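Local coordinates for phage-like element PBSX protein XkdM (Bacillus subtilis, PDB 2GUJ) that probably serves as a tail tube protein of the phage-like particle PBSX, building the channel inside its tail, at residues B[10-16]-B[87-93]; B[24-30]-B[59-65]; B[30-34]-B[55-59]; B[43-47]-B[135-139]. One frame throughout, in Å; residues are numbered along the deposited sequence.

In the fold
All four contacts reach one curled antiparallel sheet. Interactions 2 and 3 hold the same two strands, 21-33 and 57-63, and share E30 and G59. Interaction 2 carries a beta bulge, with apolar packing on one face and a lysine over a tyrosine on the other; interaction 3 is mostly backbone, running out into loops. Interaction 1 touches interaction 2 through strands 9-11 and 14-18 and the E13-K27 salt bridge, and lies nearest the middle of the chain, its centre about 6 Å away. Interaction 4, about 12 Å out, joins a short helix to strand 136-138 mainly through side chains, and meets interaction 3 where V33 and A55 pack on F137. All four are partly buried.

Interaction 1 of 4, residues B[10-16]-B[87-93]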
loop_
_atom_site.group_PDB
_atom_site.type_symbol
_atom_site.label_atom_id
_atom_site.label_comp_id
_atom_site.label_asym_id
_atom_site.label_seq_id
_atom_site.Cartn_x
_atom_site.Cartn_y
_atom_site.Cartn_z
ATOM N N SER B 10 7.492 4.600 10.141
ATOM C CA SER B 10 6.285 5.382 10.324
ATOM C C SER B 10 6.414 6.328 11.501
ATOM O O SER B 10 7.240 6.125 12.384
ATOM C CB SER B 10 5.109 4.460 10.561
ATOM O OG SER B 10 4.956 4.272 11.946
ATOM N N GLY B 11 5.578 7.357 11.515
ATOM C CA GLY B 11 5.627 8.307 12.602
ATOM C C GLY B 11 4.312 9.011 12.885
ATOM O O GLY B 11 3.525 9.287 11.982
ATOM N N LYS B 12 4.079 9.301 14.159
ATOM C CA LYS B 12 2.871 9.990 14.596
ATOM C C LYS B 12 2.854 11.436 14.093
ATOM O O LYS B 12 3.789 11.889 13.433
ATOM C CB LYS B 12 2.804 9.983 16.126
ATOM C CG LYS B 12 1.944 8.880 16.759
ATOM C CD LYS B 12 0.522 9.393 17.015
ATOM C CE LYS B 12 -0.229 8.590 18.068
ATOM N NZ LYS B 12 -1.514 9.260 18.388
ATOM N N GLU B 13 1.777 12.135 14.435
ATOM C CA GLU B 13 1.525 13.526 14.068
ATOM C C GLU B 13 2.663 14.273 13.394
ATOM O O GLU B 13 3.742 14.418 13.962
ATOM C CB GLU B 13 1.067 14.301 15.301
ATOM C CG GLU B 13 -0.094 13.635 16.014
ATOM C CD GLU B 13 -1.174 14.611 16.453
ATOM O OE1 GLU B 13 -2.172 14.138 17.035
ATOM O OE2 GLU B 13 -1.040 15.835 16.219
ATOM N N GLY B 14 2.403 14.756 12.178
ATOM C CA GLY B 14 3.407 15.490 11.424
ATOM C C GLY B 14 2.837 16.609 10.565
ATOM O O GLY B 14 1.624 16.742 10.431
ATOM N N ARG B 15 3.719 17.419 9.987
ATOM C CA ARG B 15 3.309 18.533 9.142
ATOM C C ARG B 15 4.139 18.563 7.854
ATOM O O ARG B 15 5.356 18.364 7.903
ATOM C CB ARG B 15 3.488 19.853 9.901
ATOM C CG ARG B 15 2.471 20.110 11.015
ATOM C CD ARG B 15 2.740 19.305 12.278
ATOM N NE ARG B 15 1.498 19.087 13.020
ATOM C CZ ARG B 15 1.429 18.577 14.248
ATOM N NH1 ARG B 15 2.543 18.233 14.886
ATOM N NH2 ARG B 15 0.244 18.400 14.832
ATOM N N LEU B 16 3.500 18.802 6.707
ATOM C CA LEU B 16 4.241 18.850 5.432
ATOM C C LEU B 16 4.301 20.291 4.910
ATOM O O LEU B 16 3.287 20.975 4.827
ATOM C CB LEU B 16 3.589 17.943 4.378
ATOM C CG LEU B 16 2.351 18.512 3.691
ATOM C CD1 LEU B 16 1.898 17.598 2.556
ATOM C CD2 LEU B 16 1.265 18.683 4.722
ATOM N N THR B 87 7.470 18.569 1.708
ATOM C CA THR B 87 8.426 17.976 2.630
ATOM C C THR B 87 7.663 17.635 3.899
ATOM O O THR B 87 7.242 18.529 4.635
ATOM C CB THR B 87 9.539 18.959 2.965
ATOM O OG1 THR B 87 10.438 19.028 1.853
ATOM C CG2 THR B 87 10.282 18.534 4.239
ATOM N N LEU B 88 7.493 16.343 4.156
ATOM C CA LEU B 88 6.744 15.898 5.320
ATOM C C LEU B 88 7.633 15.720 6.544
ATOM O O LEU B 88 8.441 14.788 6.612
ATOM C CB LEU B 88 5.999 14.595 4.983
ATOM C CG LEU B 88 5.076 14.132 6.116
ATOM C CD1 LEU B 88 4.126 13.025 5.659
ATOM C CD2 LEU B 88 5.935 13.659 7.279
ATOM N N GLN B 89 7.458 16.585 7.534
ATOM C CA GLN B 89 8.290 16.501 8.728
ATOM C C GLN B 89 7.510 16.144 9.994
ATOM O O GLN B 89 6.941 17.013 10.649
ATOM C CB GLN B 89 9.040 17.816 8.923
ATOM C CG GLN B 89 10.210 17.688 9.861
ATOM C CD GLN B 89 11.068 18.930 9.881
ATOM O OE1 GLN B 89 12.044 19.013 10.633
ATOM N NE2 GLN B 89 10.712 19.907 9.050
ATOM N N ALA B 90 7.509 14.857 10.339
ATOM C CA ALA B 90 6.773 14.369 11.500
ATOM C C ALA B 90 7.649 13.884 12.638
ATOM O O ALA B 90 8.871 14.056 12.634
ATOM C CB ALA B 90 5.824 13.239 11.078
ATOM N N VAL B 91 6.985 13.261 13.609
ATOM C CA VAL B 91 7.640 12.710 14.787
ATOM C C VAL B 91 7.700 11.186 14.701
ATOM O O VAL B 91 6.670 10.521 14.641
ATOM C CB VAL B 91 6.884 13.075 16.081
ATOM C CG1 VAL B 91 7.410 12.229 17.226
ATOM C CG2 VAL B 91 7.047 14.558 16.396
ATOM N N LEU B 92 8.905 10.633 14.729
ATOM C CA LEU B 92 9.069 9.190 14.634
ATOM C C LEU B 92 8.325 8.415 15.714
ATOM O O LEU B 92 8.255 8.851 16.862
ATOM C CB LEU B 92 10.549 8.832 14.679
ATOM C CG LEU B 92 10.848 7.406 14.234
ATOM C CD1 LEU B 92 10.146 7.085 12.924
ATOM C CD2 LEU B 92 12.340 7.260 14.089
ATOM N N ASP B 93 7.765 7.267 15.340
ATOM C CA ASP B 93 7.039 6.438 16.292
ATOM C C ASP B 93 7.589 5.017 16.365
ATOM O O ASP B 93 6.838 4.044 16.280
ATOM C CB ASP B 93 5.535 6.393 15.957
ATOM C CG ASP B 93 5.238 5.699 14.631
ATOM O OD1 ASP B 93 6.088 4.911 14.156
ATOM O OD2 ASP B 93 4.136 5.930 14.076
#
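T87 opens the contact with its carbonyl, whose O faces L16 CA at 3.1 Å in a CA-H...O contact. L88 comes next, directly across from L16 in a non-hydrogen-bonded antiparallel pair; their side chains lie on the same face of the sheet, CB to CB at 4.2 Å. Q89 and R15 form the hydrogen-bonded pair that follows. Q89 N reaches R15 O at 2.8 Å, while the return bond from R15 N to Q89 O is weak at 3.3 Å. A90 CB faces the CA of G14, which has no side chain.

Beyond this point the 10-16 segment turns a corner at K12 and E13, between two strands, and the pairing loosens. V91 N is divided between the carbonyls of K12 and E13, both bonds weak. L92 brings CD1 near S10 O. D93 then closes the end twice: D93 N donates to S10 O at 3.2 Å, and D93 OD1 takes the S10 OG hydroxyl on its syn lone pair at 2.6 Å. With chi1 at 66°, the carboxylate sits between its own backbone N and carbonyl carbon, turned to the serine; it is modelled very close to S10, and its exact placement is less sure.

E13 is salt-bridged to K27 of strand 21-33, with R15 as a weaker second partner. Strand 14-18 is thus sandwiched within the sheet between strands 86-92 and 21-33, and strand 103-109 borders 86-92 on its other edge, where L88 packs on L106.

Interaction 2 of 4, residues B[24-30]-B[59-65]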
loop_
_atom_site.group_PDB
_atom_site.type_symbol
_atom_site.label_atom_id
_atom_site.label_comp_id
_atom_site.label_asym_id
_atom_site.label_seq_id
_atom_site.Cartn_x
_atom_site.Cartn_y
_atom_site.Cartn_z
ATOM N N ALA B 24 -0.929 21.131 5.903
ATOM C CA ALA B 24 -1.772 20.025 6.342
ATOM C C ALA B 24 -1.163 19.326 7.536
ATOM O O ALA B 24 -0.049 18.806 7.474
ATOM C CB ALA B 24 -1.986 19.022 5.219
ATOM N N HIS B 25 -1.893 19.334 8.637
ATOM C CA HIS B 25 -1.423 18.667 9.831
ATOM C C HIS B 25 -1.773 17.217 9.616
ATOM O O HIS B 25 -2.821 16.748 10.056
ATOM C CB HIS B 25 -2.127 19.225 11.066
ATOM C CG HIS B 25 -1.738 20.634 11.379
ATOM N ND1 HIS B 25 -2.124 21.279 12.537
ATOM C CD2 HIS B 25 -0.970 21.517 10.697
ATOM C CE1 HIS B 25 -1.608 22.493 12.554
ATOM N NE2 HIS B 25 -0.901 22.664 11.447
ATOM N N ILE B 26 -0.892 16.519 8.912
ATOM C CA ILE B 26 -1.091 15.112 8.615
ATOM C C ILE B 26 -0.812 14.215 9.814
ATOM O O ILE B 26 0.230 14.316 10.456
ATOM C CB ILE B 26 -0.207 14.679 7.445
ATOM C CG1 ILE B 26 -0.367 13.180 7.209
ATOM C CG2 ILE B 26 1.243 15.046 7.729
ATOM C CD1 ILE B 26 -0.439 12.811 5.747
ATOM N N LYS B 27 -1.754 13.331 10.108
ATOM C CA LYS B 27 -1.605 12.430 11.240
ATOM C C LYS B 27 -0.780 11.210 10.893
ATOM O O LYS B 27 0.198 11.301 10.161
ATOM C CB LYS B 27 -2.969 11.984 11.748
ATOM C CG LYS B 27 -3.223 12.349 13.197
ATOM C CD LYS B 27 -3.210 13.854 13.394
ATOM C CE LYS B 27 -3.751 14.218 14.758
ATOM N NZ LYS B 27 -3.724 15.688 15.016
ATOM N N THR B 28 -1.170 10.063 11.429
ATOM C CA THR B 28 -0.453 8.836 11.161
ATOM C C THR B 28 -0.039 8.707 9.704
ATOM O O THR B 28 -0.811 8.997 8.785
ATOM C CB THR B 28 -1.302 7.624 11.527
ATOM O OG1 THR B 28 -0.637 6.433 11.096
ATOM C CG2 THR B 28 -2.668 7.713 10.837
ATOM N N PHE B 29 1.196 8.271 9.513
ATOM C CA PHE B 29 1.752 8.061 8.187
ATOM C C PHE B 29 2.740 6.919 8.323
ATOM O O PHE B 29 3.331 6.734 9.387
ATOM C CB PHE B 29 2.451 9.334 7.703
ATOM C CG PHE B 29 3.918 9.371 7.980
ATOM C CD1 PHE B 29 4.807 8.721 7.137
ATOM C CD2 PHE B 29 4.409 10.003 9.118
ATOM C CE1 PHE B 29 6.168 8.692 7.426
ATOM C CE2 PHE B 29 5.768 9.983 9.415
ATOM C CZ PHE B 29 6.653 9.320 8.569
ATOM N N GLU B 30 2.910 6.144 7.260
ATOM C CA GLU B 30 3.842 5.021 7.290
ATOM C C GLU B 30 4.443 4.800 5.906
ATOM O O GLU B 30 3.735 4.443 4.966
ATOM C CB GLU B 30 3.123 3.752 7.748
ATOM C CG GLU B 30 4.018 2.511 7.806
ATOM C CD GLU B 30 3.226 1.226 8.027
ATOM O OE1 GLU B 30 2.440 0.843 7.126
ATOM O OE2 GLU B 30 3.389 0.592 9.098
ATOM N N GLY B 59 4.786 4.908 0.067
ATOM C CA GLY B 59 4.179 4.955 1.375
ATOM C C GLY B 59 2.711 5.305 1.369
ATOM O O GLY B 59 2.037 5.265 0.335
ATOM N N THR B 60 2.225 5.662 2.548
ATOM C CA THR B 60 0.838 6.018 2.728
ATOM C C THR B 60 0.718 6.850 3.992
ATOM O O THR B 60 1.551 6.759 4.894
ATOM C CB THR B 60 -0.031 4.755 2.861
ATOM O OG1 THR B 60 -1.133 5.017 3.748
ATOM C CG2 THR B 60 0.795 3.595 3.396
ATOM N N ALA B 61 -0.315 7.674 4.055
ATOM C CA ALA B 61 -0.507 8.499 5.221
ATOM C C ALA B 61 -1.908 9.045 5.196
ATOM O O ALA B 61 -2.530 9.109 4.137
ATOM C CB ALA B 61 0.486 9.619 5.212
ATOM N N THR B 62 -2.408 9.437 6.359
ATOM C CA THR B 62 -3.749 9.991 6.453
ATOM C C THR B 62 -3.712 11.396 7.026
ATOM O O THR B 62 -2.998 11.666 7.992
ATOM C CB THR B 62 -4.666 9.115 7.338
ATOM O OG1 THR B 62 -3.922 8.596 8.450
ATOM C CG2 THR B 62 -5.240 7.971 6.520
ATOM N N PHE B 63 -4.483 12.296 6.433
ATOM C CA PHE B 63 -4.502 13.660 6.914
ATOM C C PHE B 63 -5.510 13.871 8.033
ATOM O O PHE B 63 -6.529 13.177 8.115
ATOM C CB PHE B 63 -4.780 14.619 5.757
ATOM C CG PHE B 63 -3.716 14.612 4.688
ATOM C CD1 PHE B 63 -3.553 13.509 3.845
ATOM C CD2 PHE B 63 -2.881 15.713 4.518
ATOM C CE1 PHE B 63 -2.576 13.506 2.845
ATOM C CE2 PHE B 63 -1.902 15.719 3.521
ATOM C CZ PHE B 63 -1.751 14.608 2.682
ATOM N N TYR B 64 -5.190 14.825 8.903
ATOM C CA TYR B 64 -6.027 15.187 10.045
ATOM C C TYR B 64 -7.048 16.248 9.633
ATOM O O TYR B 64 -8.244 15.980 9.600
ATOM C CB TYR B 64 -5.132 15.676 11.210
ATOM C CG TYR B 64 -5.762 16.684 12.164
ATOM C CD1 TYR B 64 -6.965 16.410 12.826
ATOM C CD2 TYR B 64 -5.159 17.926 12.384
ATOM C CE1 TYR B 64 -7.550 17.355 13.678
ATOM C CE2 TYR B 64 -5.734 18.870 13.230
ATOM C CZ TYR B 64 -6.927 18.586 13.871
ATOM O OH TYR B 64 -7.496 19.548 14.680
ATOM N N LYS B 65 -6.583 17.446 9.307
ATOM C CA LYS B 65 -7.494 18.513 8.888
ATOM C C LYS B 65 -7.137 18.964 7.473
ATOM O O LYS B 65 -6.020 18.737 7.010
ATOM C CB LYS B 65 -7.402 19.711 9.846
ATOM C CG LYS B 65 -5.975 20.230 10.054
ATOM C CD LYS B 65 -5.948 21.636 10.651
ATOM C CE LYS B 65 -6.627 21.695 12.015
ATOM N NZ LYS B 65 -6.523 23.044 12.649
#
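E30 and T60 exchange backbone hydrogen bonds where strands 24-30 and 59-63 run antiparallel, their axes 4.6 Å apart at 175°, and between F29-A61 and I26-F63 the register slips by one residue in a beta bulge. At the bulge T62 faces both K27 and T28: T62 N donates to T28 O at 2.9 Å, whereas K27 N bonds T62 O only weakly.

On the buried side I26 has CG1 anti to its backbone N (chi1 176°), which carries CD1 across to the other strand. This methyl stands over the centre of the F63 ring, 3.6 Å from the centroid and almost on the ring normal, a CH-pi contact, and also touches A61. A24 CB meets the same ring in its plane, at the CD2 edge, 3.5 Å away. F63 is thus held on a face and at an edge by two residues of one strand.

The other side is polar. K27 runs alongside Y64, both pointing the same way, and sets NZ over one ring face in a cation-pi contact, 3.8 Å from the centroid and 19° off the normal; CB of the poorly ordered K65 lies over the opposite face, toward the rim. The ammonium is shared with E13, its salt-bridge partner. H25 CB adds packing against Y64 CD2.

Strand 14-18 lies along one edge of 24-30, G14 N probably donating to I26 O, while strand 129-132 flanks 57-63 on its far edge. Inward, I26 meets L88 and F29 meets A90 of strand 86-92, and F63 meets the ring of F111.

Interaction 3 of 4, residues B[30-34]-B[55-59]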
loop_
_atom_site.group_PDB
_atom_site.type_symbol
_atom_site.label_atom_id
_atom_site.label_comp_id
_atom_site.label_asym_id
_atom_site.label_seq_id
_atom_site.Cartn_x
_atom_site.Cartn_y
_atom_site.Cartn_z
ATOM N N GLU B 30 2.910 6.144 7.260
ATOM C CA GLU B 30 3.842 5.021 7.290
ATOM C C GLU B 30 4.443 4.800 5.906
ATOM O O GLU B 30 3.735 4.443 4.966
ATOM C CB GLU B 30 3.123 3.752 7.748
ATOM C CG GLU B 30 4.018 2.511 7.806
ATOM C CD GLU B 30 3.226 1.226 8.027
ATOM O OE1 GLU B 30 2.440 0.843 7.126
ATOM O OE2 GLU B 30 3.389 0.592 9.098
ATOM N N ALA B 31 5.751 5.004 5.787
ATOM C CA ALA B 31 6.429 4.846 4.509
ATOM C C ALA B 31 7.131 3.514 4.389
ATOM O O ALA B 31 6.974 2.652 5.240
ATOM C CB ALA B 31 7.422 5.981 4.305
ATOM N N ASN B 32 7.940 3.377 3.344
ATOM C CA ASN B 32 8.663 2.137 3.065
ATOM C C ASN B 32 9.943 2.302 2.244
ATOM O O ASN B 32 9.885 2.210 1.014
ATOM C CB ASN B 32 7.750 1.188 2.291
ATOM C CG ASN B 32 6.864 0.366 3.188
ATOM O OD1 ASN B 32 7.349 -0.475 3.945
ATOM N ND2 ASN B 32 5.555 0.590 3.104
ATOM N N VAL B 33 11.097 2.520 2.869
ATOM C CA VAL B 33 12.305 2.641 2.050
ATOM C C VAL B 33 12.409 1.436 1.117
ATOM O O VAL B 33 12.356 0.296 1.563
ATOM C CB VAL B 33 13.580 2.706 2.895
ATOM C CG1 VAL B 33 13.828 4.134 3.345
ATOM C CG2 VAL B 33 13.454 1.793 4.098
ATOM N N GLU B 34 12.535 1.690 -0.181
ATOM C CA GLU B 34 12.637 0.606 -1.144
ATOM C C GLU B 34 14.015 -0.017 -1.146
ATOM O O GLU B 34 15.019 0.685 -1.284
ATOM C CB GLU B 34 12.340 1.092 -2.549
ATOM C CG GLU B 34 12.578 0.016 -3.597
ATOM C CD GLU B 34 12.820 0.601 -4.967
ATOM O OE1 GLU B 34 13.905 1.199 -5.166
ATOM O OE2 GLU B 34 11.927 0.469 -5.837
ATOM N N ALA B 55 17.315 6.317 -0.324
ATOM C CA ALA B 55 16.233 6.287 0.651
ATOM C C ALA B 55 14.936 6.692 -0.032
ATOM O O ALA B 55 14.029 7.254 0.577
ATOM C CB ALA B 55 16.538 7.218 1.805
ATOM N N ASN B 56 14.870 6.420 -1.327
ATOM C CA ASN B 56 13.690 6.718 -2.127
ATOM C C ASN B 56 12.700 5.652 -1.722
ATOM O O ASN B 56 13.116 4.581 -1.282
ATOM C CB ASN B 56 14.014 6.475 -3.572
ATOM C CG ASN B 56 14.435 5.045 -3.803
ATOM O OD1 ASN B 56 13.641 4.107 -3.655
ATOM N ND2 ASN B 56 15.702 4.860 -4.142
ATOM N N GLY B 57 11.408 5.910 -1.900
ATOM C CA GLY B 57 10.430 4.897 -1.560
ATOM C C GLY B 57 8.979 5.254 -1.774
ATOM O O GLY B 57 8.648 6.287 -2.360
ATOM N N THR B 58 8.096 4.376 -1.308
ATOM C CA THR B 58 6.666 4.625 -1.416
ATOM C C THR B 58 6.080 4.660 -0.025
ATOM O O THR B 58 6.788 4.474 0.953
ATOM C CB THR B 58 5.949 3.538 -2.202
ATOM O OG1 THR B 58 6.590 3.363 -3.473
ATOM C CG2 THR B 58 4.494 3.947 -2.431
ATOM N N GLY B 59 4.786 4.908 0.067
ATOM C CA GLY B 59 4.179 4.955 1.375
ATOM C C GLY B 59 2.711 5.305 1.369
ATOM O O GLY B 59 2.037 5.265 0.335
#
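E34 and N56 approach each other at a slant, the carboxylate and amide planes nearly perpendicular, 83° apart. E34 holds CG anti to its backbone N (chi1 174°) and runs extended from there, which brings its carboxylate near the N56 amide, a group whose own rotation is doubtful in the model. The backbones also join: E34 N donates to N56 O at 3.1 Å.

One residue back, V33 departs to a different side. Its CG1 reaches A55 CB at 4.4 Å, a loose apolar touch, and the same valine packs on F137 and M43. The partner of V33 in the ladder is G57, which has no side chain, and A31 likewise faces a glycine, G59, with CA to CA at 3.9 Å. Between these pairs, N32 and T58 form the hydrogen-bonded one: their side chains share the sheet face away from A31, and N32 N gives a weak bond to T58 O at 2.9 Å. The CB of A31 and that of N32 both lie beside this carbonyl.

Two glycines in three residues make strand 57-59 nearly all backbone, so cohesion here rests on main-chain bonds and close CA packing rather than interlocking side chains. The chemistry divides by side: A31, V33 and A55 give an apolar, buried flank, while N32, T58 and E34 offer polar groups to the more exposed one.

Interaction 4 of 4, residues B[43-47]-B[135-139]; sequences MGRRM and EDFDV
R46 has CG anti to its backbone N (chi1 -175°) and then bends at chi2 (43°), which swings the guanidinium over to D136, whose own CG is anti to its backbone N. The two groups form a salt bridge, but not the flat two-armed kind: their planes stand 89° apart. R46 NH1 donates weakly to D136 OD2 at 2.8 Å; the NH2 side is modelled too close to the carboxylate, so the detailed placement of D136 over the guanidinium is doubtful. F137 O also sits over the centre of a guanidinium face, without a hydrogen bond.

Here a short helix, 44-47, set in the excursion between strands 21-33 and 57-63, is laid against strand 136-138, which pairs with 103-109 in a curled antiparallel sheet, consistent with a barrel-type tail tube protein. The aliphatic part of R46 runs past the F137 ring in the opposite direction, CG lying 3.4 Å from CE2. M47, a selenomethionine, comes in at the edge, its CG in the ring plane and 3.5 Å from F137 CZ. M43, also a selenomethionine and poorly ordered, brings CG within 4.2 Å of F137 CZ from an oblique direction. V33, A55 and L106 surround the buried ring further. D138 brings a second negative charge near R46, beyond salt-bridge range, and its OD2 is hydrogen-bonded to Y107 OH.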
loop_
_atom_site.group_PDB
_atom_site.type_symbol
_atom_site.label_atom_id
_atom_site.label_comp_id
_atom_site.label_asym_id
_atom_site.label_seq_id
_atom_site.Cartn_x
_atom_site.Cartn_y
_atom_site.Cartn_z
HETATM N N MSE B 43 18.204 1.435 4.491
HETATM C CA MSE B 43 17.670 2.117 5.659
HETATM C C MSE B 43 18.615 2.107 6.847
HETATM O O MSE B 43 19.048 3.167 7.314
HETATM C CB MSE B 43 16.322 1.519 6.063
HETATM C CG MSE B 43 15.774 2.141 7.328
HETATM SE SE MSE B 43 13.899 1.797 7.593
HETATM C CE MSE B 43 14.064 0.239 8.783
ATOM N N GLY B 44 18.935 0.911 7.326
ATOM C CA GLY B 44 19.825 0.794 8.458
ATOM C C GLY B 44 20.819 1.931 8.491
ATOM O O GLY B 44 20.914 2.647 9.485
ATOM N N ARG B 45 21.540 2.130 7.394
ATOM C CA ARG B 45 22.529 3.199 7.358
ATOM C C ARG B 45 22.091 4.489 6.677
ATOM O O ARG B 45 22.570 4.849 5.608
ATOM C CB ARG B 45 23.825 2.681 6.731
ATOM C CG ARG B 45 23.619 1.888 5.481
ATOM C CD ARG B 45 24.917 1.316 4.949
ATOM N NE ARG B 45 24.677 0.761 3.625
ATOM C CZ ARG B 45 24.146 1.459 2.628
ATOM N NH1 ARG B 45 23.816 2.733 2.816
ATOM N NH2 ARG B 45 23.914 0.878 1.460
ATOM N N ARG B 46 21.173 5.185 7.328
ATOM C CA ARG B 46 20.665 6.458 6.843
ATOM C C ARG B 46 20.179 7.102 8.129
ATOM O O ARG B 46 20.356 8.299 8.353
ATOM C CB ARG B 46 19.517 6.257 5.840
ATOM C CG ARG B 46 19.002 7.549 5.189
ATOM C CD ARG B 46 20.138 8.463 4.773
ATOM N NE ARG B 46 19.725 9.824 4.398
ATOM C CZ ARG B 46 19.184 10.166 3.228
ATOM N NH1 ARG B 46 18.959 9.254 2.292
ATOM N NH2 ARG B 46 18.924 11.437 2.964
HETATM N N MSE B 47 19.585 6.279 8.983
HETATM C CA MSE B 47 19.117 6.741 10.277
HETATM C C MSE B 47 20.386 6.979 11.074
HETATM O O MSE B 47 20.529 7.970 11.786
HETATM C CB MSE B 47 18.315 5.654 10.986
HETATM C CG MSE B 47 17.211 5.036 10.171
HETATM SE SE MSE B 47 15.858 4.367 11.344
HETATM C CE MSE B 47 15.523 2.628 10.566
ATOM N N GLU B 135 11.309 10.800 -1.956
ATOM C CA GLU B 135 12.522 10.457 -2.689
ATOM C C GLU B 135 13.700 10.327 -1.745
ATOM O O GLU B 135 14.815 10.046 -2.171
ATOM C CB GLU B 135 12.833 11.524 -3.743
ATOM C CG GLU B 135 12.619 11.079 -5.168
ATOM C CD GLU B 135 11.236 10.492 -5.386
ATOM O OE1 GLU B 135 11.064 9.280 -5.106
ATOM O OE2 GLU B 135 10.325 11.240 -5.833
ATOM N N ASP B 136 13.451 10.552 -0.463
ATOM C CA ASP B 136 14.496 10.437 0.540
ATOM C C ASP B 136 13.877 10.671 1.912
ATOM O O ASP B 136 12.923 11.437 2.044
ATOM C CB ASP B 136 15.600 11.455 0.281
ATOM C CG ASP B 136 16.769 11.262 1.196
ATOM O OD1 ASP B 136 16.525 10.967 2.378
ATOM O OD2 ASP B 136 17.926 11.404 0.759
ATOM N N PHE B 137 14.419 10.002 2.922
ATOM C CA PHE B 137 13.917 10.107 4.279
ATOM C C PHE B 137 15.049 10.515 5.204
ATOM O O PHE B 137 16.208 10.452 4.812
ATOM C CB PHE B 137 13.333 8.766 4.692
ATOM C CG PHE B 137 14.227 7.949 5.563
ATOM C CD1 PHE B 137 14.127 8.043 6.942
ATOM C CD2 PHE B 137 15.144 7.063 5.014
ATOM C CE1 PHE B 137 14.915 7.262 7.773
ATOM C CE2 PHE B 137 15.939 6.279 5.836
ATOM C CZ PHE B 137 15.821 6.381 7.221
ATOM N N ASP B 138 14.730 10.903 6.436
ATOM C CA ASP B 138 15.774 11.374 7.343
ATOM C C ASP B 138 15.326 11.442 8.814
ATOM O O ASP B 138 14.145 11.604 9.109
ATOM C CB ASP B 138 16.197 12.773 6.873
ATOM C CG ASP B 138 17.485 13.241 7.489
ATOM O OD1 ASP B 138 17.660 13.065 8.714
ATOM O OD2 ASP B 138 18.313 13.802 6.738
ATOM N N VAL B 139 16.274 11.345 9.737
ATOM C CA VAL B 139 15.971 11.424 11.161
ATOM C C VAL B 139 17.056 12.311 11.739
ATOM O O VAL B 139 17.903 11.857 12.497
ATOM C CB VAL B 139 16.038 10.042 11.812
ATOM C CG1 VAL B 139 15.679 10.140 13.275
ATOM C CG2 VAL B 139 15.108 9.088 11.079
#